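Local coordinates for bacteriophage virulence determinant (Salmonella enterica subsp. enterica serovar Typhimurium str. 14028S, PDB 6GGR), which is a prophage-encoded virulence protein of the PipA family that binds zinc and probably acts as a zinc-dependent protease on host proteins, at residues 77-91 and 188-200. Residues are numbered along the deposited sequence; the frame is centred on the assembly and turned at random.
Sequences ILEDAYTQSGTFRRL and VEYTNIILKEMGH
T87 and E197 carry the polar core. The hydroxyl of T87 donates to E197 OE2 (OG1 to OE2, 2.6 Å), meeting the carboxylate on its syn side but 33° out of plane, while T87 N donates to OE1 at 2.9 Å. The bonds from T87 hold the carboxylate at the first turn of helix 86-100, where S85 is the N-cap, its OG accepting from F88 N. OE1 and S85 OG lie implausibly near each other, so the exact place of both atoms, and with it the bonds to T87 N and F88 N, is less certain.

The apolar contacts flank this polar patch. T87 is a knob set among Y190, I193, I194 and E197; with CG2 anti to the backbone N, the methyl lies 3.9 Å from both I194 CG1 and Y190 CD1. L91 lays CD1 over one face of the Y190 ring, a CH-pi contact 3.9 Å from the centroid, and the phenol OH reaches on to D30. I194 CG2 packs on F88 CB. At the other end, M198 bends at chi3 (73°) and rests SD 3.8 Å from A81 CB.

One water donates to M198 O and, weakly, to Q84 OE1.

Helix 186-197 thus packs against the junction of helices 64-84 and 86-100. A carboxylate at the start of a helix should be favoured by its dipole, probably helping E197 stay ionised.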
loop_
_atom_site.group_PDB
_atom_site.type_symbol
_atom_site.label_atom_id
_atom_site.label_comp_id
_atom_site.label_asym_id
_atom_site.label_seq_id
_atom_site.Cartn_x
_atom_site.Cartn_y
_atom_site.Cartn_z
ATOM N N ILE B 77 19.457 -1.529 10.550
ATOM C CA ILE B 77 18.521 -2.650 10.609
ATOM C C ILE B 77 19.101 -3.870 9.907
ATOM O O ILE B 77 18.996 -4.997 10.404
ATOM C CB ILE B 77 17.168 -2.223 10.012
ATOM C CG1 ILE B 77 16.484 -1.232 10.962
ATOM C CG2 ILE B 77 16.267 -3.435 9.751
ATOM C CD1 ILE B 77 15.292 -0.518 10.370
ATOM N N LEU B 78 19.718 -3.669 8.740
ATOM C CA LEU B 78 20.383 -4.772 8.054
ATOM C C LEU B 78 21.459 -5.388 8.938
ATOM O O LEU B 78 21.567 -6.614 9.047
ATOM C CB LEU B 78 20.994 -4.280 6.742
ATOM C CG LEU B 78 20.030 -3.913 5.616
ATOM C CD1 LEU B 78 20.775 -3.169 4.520
ATOM C CD2 LEU B 78 19.361 -5.155 5.056
ATOM N N GLU B 79 22.269 -4.542 9.574
ATOM C CA GLU B 79 23.329 -5.027 10.448
ATOM C C GLU B 79 22.760 -5.846 11.602
ATOM O O GLU B 79 23.242 -6.948 11.892
ATOM C CB GLU B 79 24.142 -3.836 10.963
ATOM C CG GLU B 79 25.193 -4.170 12.002
ATOM C CD GLU B 79 26.080 -2.979 12.323
ATOM O OE1 GLU B 79 25.642 -1.831 12.090
ATOM O OE2 GLU B 79 27.213 -3.188 12.804
ATOM N N ASP B 80 21.731 -5.323 12.275
ATOM C CA ASP B 80 21.129 -6.049 13.390
ATOM C C ASP B 80 20.512 -7.361 12.928
ATOM O O ASP B 80 20.653 -8.392 13.597
ATOM C CB ASP B 80 20.071 -5.187 14.077
ATOM C CG ASP B 80 20.671 -4.065 14.897
ATOM O OD1 ASP B 80 21.843 -4.186 15.311
ATOM O OD2 ASP B 80 19.966 -3.062 15.133
ATOM N N ALA B 81 19.810 -7.343 11.793
ATOM C CA ALA B 81 19.143 -8.550 11.318
ATOM C C ALA B 81 20.149 -9.639 10.972
ATOM O O ALA B 81 19.913 -10.822 11.245
ATOM C CB ALA B 81 18.277 -8.226 10.104
ATOM N N TYR B 82 21.275 -9.264 10.367
ATOM C CA TYR B 82 22.266 -10.263 9.984
ATOM C C TYR B 82 22.991 -10.823 11.202
ATOM O O TYR B 82 23.283 -12.023 11.259
ATOM C CB TYR B 82 23.262 -9.657 9.000
ATOM C CG TYR B 82 24.006 -10.685 8.178
ATOM C CD1 TYR B 82 23.457 -11.197 7.011
ATOM C CD2 TYR B 82 25.253 -11.145 8.572
ATOM C CE1 TYR B 82 24.131 -12.136 6.258
ATOM C CE2 TYR B 82 25.937 -12.080 7.823
ATOM C CZ TYR B 82 25.371 -12.574 6.670
ATOM O OH TYR B 82 26.054 -13.508 5.927
ATOM N N THR B 83 23.294 -9.973 12.184
ATOM C CA THR B 83 23.992 -10.445 13.374
ATOM C C THR B 83 23.094 -11.311 14.249
ATOM O O THR B 83 23.593 -12.182 14.969
ATOM C CB THR B 83 24.517 -9.260 14.189
ATOM O OG1 THR B 83 23.428 -8.408 14.567
ATOM C CG2 THR B 83 25.525 -8.458 13.389
ATOM N N GLN B 84 21.776 -11.101 14.194
ATOM C CA GLN B 84 20.859 -11.698 15.157
ATOM C C GLN B 84 19.978 -12.805 14.592
ATOM O O GLN B 84 19.522 -13.652 15.366
ATOM C CB GLN B 84 19.948 -10.614 15.757
ATOM C CG GLN B 84 20.696 -9.563 16.566
ATOM C CD GLN B 84 19.799 -8.425 17.027
ATOM O OE1 GLN B 84 19.807 -7.338 16.446
ATOM N NE2 GLN B 84 19.030 -8.668 18.080
ATOM N N SER B 85 19.717 -12.784 13.297
ATOM C CA SER B 85 18.823 -13.742 12.689
ATOM C C SER B 85 19.445 -14.660 11.684
ATOM O O SER B 85 19.844 -14.259 10.655
ATOM C CB SER B 85 17.638 -13.021 11.992
ATOM O OG SER B 85 16.775 -13.890 11.388
ATOM N N GLY B 86 19.462 -15.931 11.987
ATOM C CA GLY B 86 19.961 -16.898 11.028
ATOM C C GLY B 86 19.054 -17.062 9.828
ATOM O O GLY B 86 19.524 -17.359 8.726
ATOM N N THR B 87 17.746 -16.886 10.017
ATOM C CA THR B 87 16.831 -16.918 8.882
ATOM C C THR B 87 17.152 -15.801 7.899
ATOM O O THR B 87 17.184 -16.024 6.683
ATOM C CB THR B 87 15.384 -16.814 9.369
ATOM O OG1 THR B 87 15.051 -17.990 10.120
ATOM C CG2 THR B 87 14.407 -16.670 8.197
ATOM N N PHE B 88 17.407 -14.593 8.407
ATOM C CA PHE B 88 17.744 -13.476 7.529
ATOM C C PHE B 88 19.099 -13.685 6.863
ATOM O O PHE B 88 19.290 -13.297 5.704
ATOM C CB PHE B 88 17.735 -12.168 8.313
ATOM C CG PHE B 88 18.153 -10.981 7.500
ATOM C CD1 PHE B 88 17.221 -10.260 6.772
ATOM C CD2 PHE B 88 19.476 -10.586 7.459
ATOM C CE1 PHE B 88 17.607 -9.170 6.020
ATOM C CE2 PHE B 88 19.865 -9.498 6.706
ATOM C CZ PHE B 88 18.932 -8.789 5.989
ATOM N N ARG B 89 20.056 -14.277 7.583
ATOM C CA ARG B 89 21.346 -14.580 6.975
ATOM C C ARG B 89 21.182 -15.483 5.758
ATOM O O ARG B 89 21.936 -15.356 4.787
ATOM C CB ARG B 89 22.284 -15.226 8.004
ATOM C CG ARG B 89 22.801 -14.259 9.073
ATOM C CD ARG B 89 24.008 -14.817 9.840
ATOM N NE ARG B 89 23.668 -15.929 10.728
ATOM C CZ ARG B 89 23.194 -15.792 11.965
ATOM N NH1 ARG B 89 22.985 -14.583 12.476
ATOM N NH2 ARG B 89 22.919 -16.868 12.692
ATOM N N ARG B 90 20.199 -16.386 5.782
ATOM C CA ARG B 90 19.968 -17.271 4.643
ATOM C C ARG B 90 19.480 -16.490 3.429
ATOM O O ARG B 90 20.014 -16.636 2.323
ATOM C CB ARG B 90 18.958 -18.356 5.016
ATOM C CG ARG B 90 19.461 -19.345 6.056
ATOM C CD ARG B 90 18.613 -20.611 6.103
ATOM N NE ARG B 90 17.287 -20.391 6.686
ATOM C CZ ARG B 90 16.170 -20.186 5.994
ATOM N NH1 ARG B 90 16.186 -20.162 4.668
ATOM N NH2 ARG B 90 15.020 -20.002 6.632
ATOM N N LEU B 91 18.454 -15.660 3.614
ATOM C CA LEU B 91 17.945 -14.863 2.503
ATOM C C LEU B 91 19.030 -13.942 1.959
ATOM O O LEU B 91 19.264 -13.889 0.747
ATOM C CB LEU B 91 16.720 -14.069 2.960
ATOM C CG LEU B 91 15.610 -14.908 3.604
ATOM C CD1 LEU B 91 14.434 -14.032 3.986
ATOM C CD2 LEU B 91 15.161 -16.032 2.682
ATOM N N VAL B 188 5.403 -12.199 4.776
ATOM C CA VAL B 188 4.963 -11.997 6.153
ATOM C C VAL B 188 5.596 -13.041 7.064
ATOM O O VAL B 188 6.139 -12.719 8.126
ATOM C CB VAL B 188 3.426 -12.029 6.232
ATOM C CG1 VAL B 188 2.956 -12.065 7.686
ATOM C CG2 VAL B 188 2.831 -10.815 5.511
ATOM N N GLU B 189 5.548 -14.310 6.659
ATOM C CA GLU B 189 6.065 -15.367 7.522
ATOM C C GLU B 189 7.559 -15.189 7.757
ATOM O O GLU B 189 8.029 -15.262 8.898
ATOM C CB GLU B 189 5.753 -16.741 6.925
ATOM C CG GLU B 189 4.257 -17.035 6.864
ATOM C CD GLU B 189 3.923 -18.505 7.027
ATOM O OE1 GLU B 189 4.852 -19.338 7.020
ATOM O OE2 GLU B 189 2.721 -18.825 7.161
ATOM N N TYR B 190 8.320 -14.938 6.689
ATOM C CA TYR B 190 9.735 -14.608 6.839
ATOM C C TYR B 190 9.924 -13.435 7.789
ATOM O O TYR B 190 10.753 -13.486 8.704
ATOM C CB TYR B 190 10.347 -14.273 5.474
ATOM C CG TYR B 190 10.917 -15.442 4.703
ATOM C CD1 TYR B 190 11.711 -16.400 5.324
ATOM C CD2 TYR B 190 10.679 -15.574 3.342
ATOM C CE1 TYR B 190 12.241 -17.461 4.612
ATOM C CE2 TYR B 190 11.201 -16.634 2.622
ATOM C CZ TYR B 190 11.981 -17.572 3.261
ATOM O OH TYR B 190 12.502 -18.624 2.543
ATOM N N THR B 191 9.165 -12.357 7.576
ATOM C CA THR B 191 9.312 -11.174 8.412
ATOM C C THR B 191 9.008 -11.495 9.870
ATOM O O THR B 191 9.748 -11.079 10.770
ATOM C CB THR B 191 8.408 -10.051 7.891
ATOM O OG1 THR B 191 8.768 -9.742 6.536
ATOM C CG2 THR B 191 8.552 -8.793 8.730
ATOM N N ASN B 192 7.938 -12.256 10.127
ATOM C CA ASN B 192 7.622 -12.647 11.500
ATOM C C ASN B 192 8.793 -13.377 12.148
ATOM O O ASN B 192 9.153 -13.102 13.299
ATOM C CB ASN B 192 6.378 -13.535 11.529
ATOM C CG ASN B 192 5.091 -12.761 11.299
ATOM O OD1 ASN B 192 5.059 -11.533 11.365
ATOM N ND2 ASN B 192 4.011 -13.490 11.048
ATOM N N ILE B 193 9.388 -14.330 11.426
ATOM C CA ILE B 193 10.448 -15.161 11.994
ATOM C C ILE B 193 11.703 -14.335 12.242
ATOM O O ILE B 193 12.346 -14.450 13.292
ATOM C CB ILE B 193 10.743 -16.349 11.065
ATOM C CG1 ILE B 193 9.504 -17.235 10.930
ATOM C CG2 ILE B 193 11.934 -17.160 11.594
ATOM C CD1 ILE B 193 9.588 -18.244 9.798
ATOM N N ILE B 194 12.089 -13.517 11.262
ATOM C CA ILE B 194 13.287 -12.693 11.391
ATOM C C ILE B 194 13.168 -11.774 12.599
ATOM O O ILE B 194 14.086 -11.675 13.423
ATOM C CB ILE B 194 13.518 -11.899 10.093
ATOM C CG1 ILE B 194 13.839 -12.861 8.948
ATOM C CG2 ILE B 194 14.646 -10.879 10.264
ATOM C CD1 ILE B 194 13.780 -12.220 7.576
ATOM N N LEU B 195 12.028 -11.093 12.728
ATOM C CA LEU B 195 11.847 -10.150 13.827
ATOM C C LEU B 195 11.926 -10.848 15.179
ATOM O O LEU B 195 12.542 -10.328 16.117
ATOM C CB LEU B 195 10.511 -9.423 13.679
ATOM C CG LEU B 195 10.577 -8.049 13.002
ATOM C CD1 LEU B 195 11.136 -8.158 11.599
ATOM C CD2 LEU B 195 9.202 -7.407 12.981
ATOM N N LYS B 196 11.301 -12.018 15.312
ATOM C CA LYS B 196 11.424 -12.759 16.566
ATOM C C LYS B 196 12.863 -13.189 16.810
ATOM O O LYS B 196 13.336 -13.176 17.952
ATOM C CB LYS B 196 10.497 -13.975 16.566
ATOM C CG LYS B 196 9.020 -13.642 16.746
ATOM C CD LYS B 196 8.752 -12.940 18.072
ATOM C CE LYS B 196 7.260 -12.765 18.317
ATOM N NZ LYS B 196 6.979 -11.899 19.501
ATOM N N GLU B 197 13.574 -13.579 15.750
ATOM C CA GLU B 197 14.987 -13.913 15.893
ATOM C C GLU B 197 15.822 -12.699 16.283
ATOM O O GLU B 197 16.894 -12.864 16.877
ATOM C CB GLU B 197 15.520 -14.521 14.595
ATOM C CG GLU B 197 14.995 -15.923 14.295
ATOM C CD GLU B 197 15.583 -16.519 13.022
ATOM O OE1 GLU B 197 16.355 -15.823 12.331
ATOM O OE2 GLU B 197 15.276 -17.691 12.713
ATOM N N MET B 198 15.354 -11.492 15.962
ATOM C CA MET B 198 16.032 -10.253 16.328
ATOM C C MET B 198 15.686 -9.779 17.733
ATOM O O MET B 198 16.219 -8.755 18.170
ATOM C CB MET B 198 15.673 -9.139 15.334
ATOM C CG MET B 198 16.188 -9.351 13.922
ATOM S SD MET B 198 15.577 -8.088 12.792
ATOM C CE MET B 198 16.544 -6.683 13.340
ATOM N N GLY B 199 14.807 -10.479 18.445
ATOM C CA GLY B 199 14.347 -9.989 19.726
ATOM C C GLY B 199 13.312 -8.894 19.626
ATOM O O GLY B 199 13.116 -8.150 20.591
ATOM N N HIS B 200 12.653 -8.762 18.480
ATOM C CA HIS B 200 11.583 -7.786 18.327
ATOM C C HIS B 200 10.322 -8.284 19.026
ATOM O O HIS B 200 9.855 -9.398 18.771
ATOM C CB HIS B 200 11.313 -7.529 16.847
ATOM C CG HIS B 200 10.673 -6.205 16.574
ATOM N ND1 HIS B 200 9.314 -6.002 16.672
ATOM C CD2 HIS B 200 11.207 -5.014 16.212
ATOM C CE1 HIS B 200 9.036 -4.744 16.377
ATOM N NE2 HIS B 200 10.168 -4.124 16.093
HETATM O O HOH W 1 16.756 -6.181 17.506
#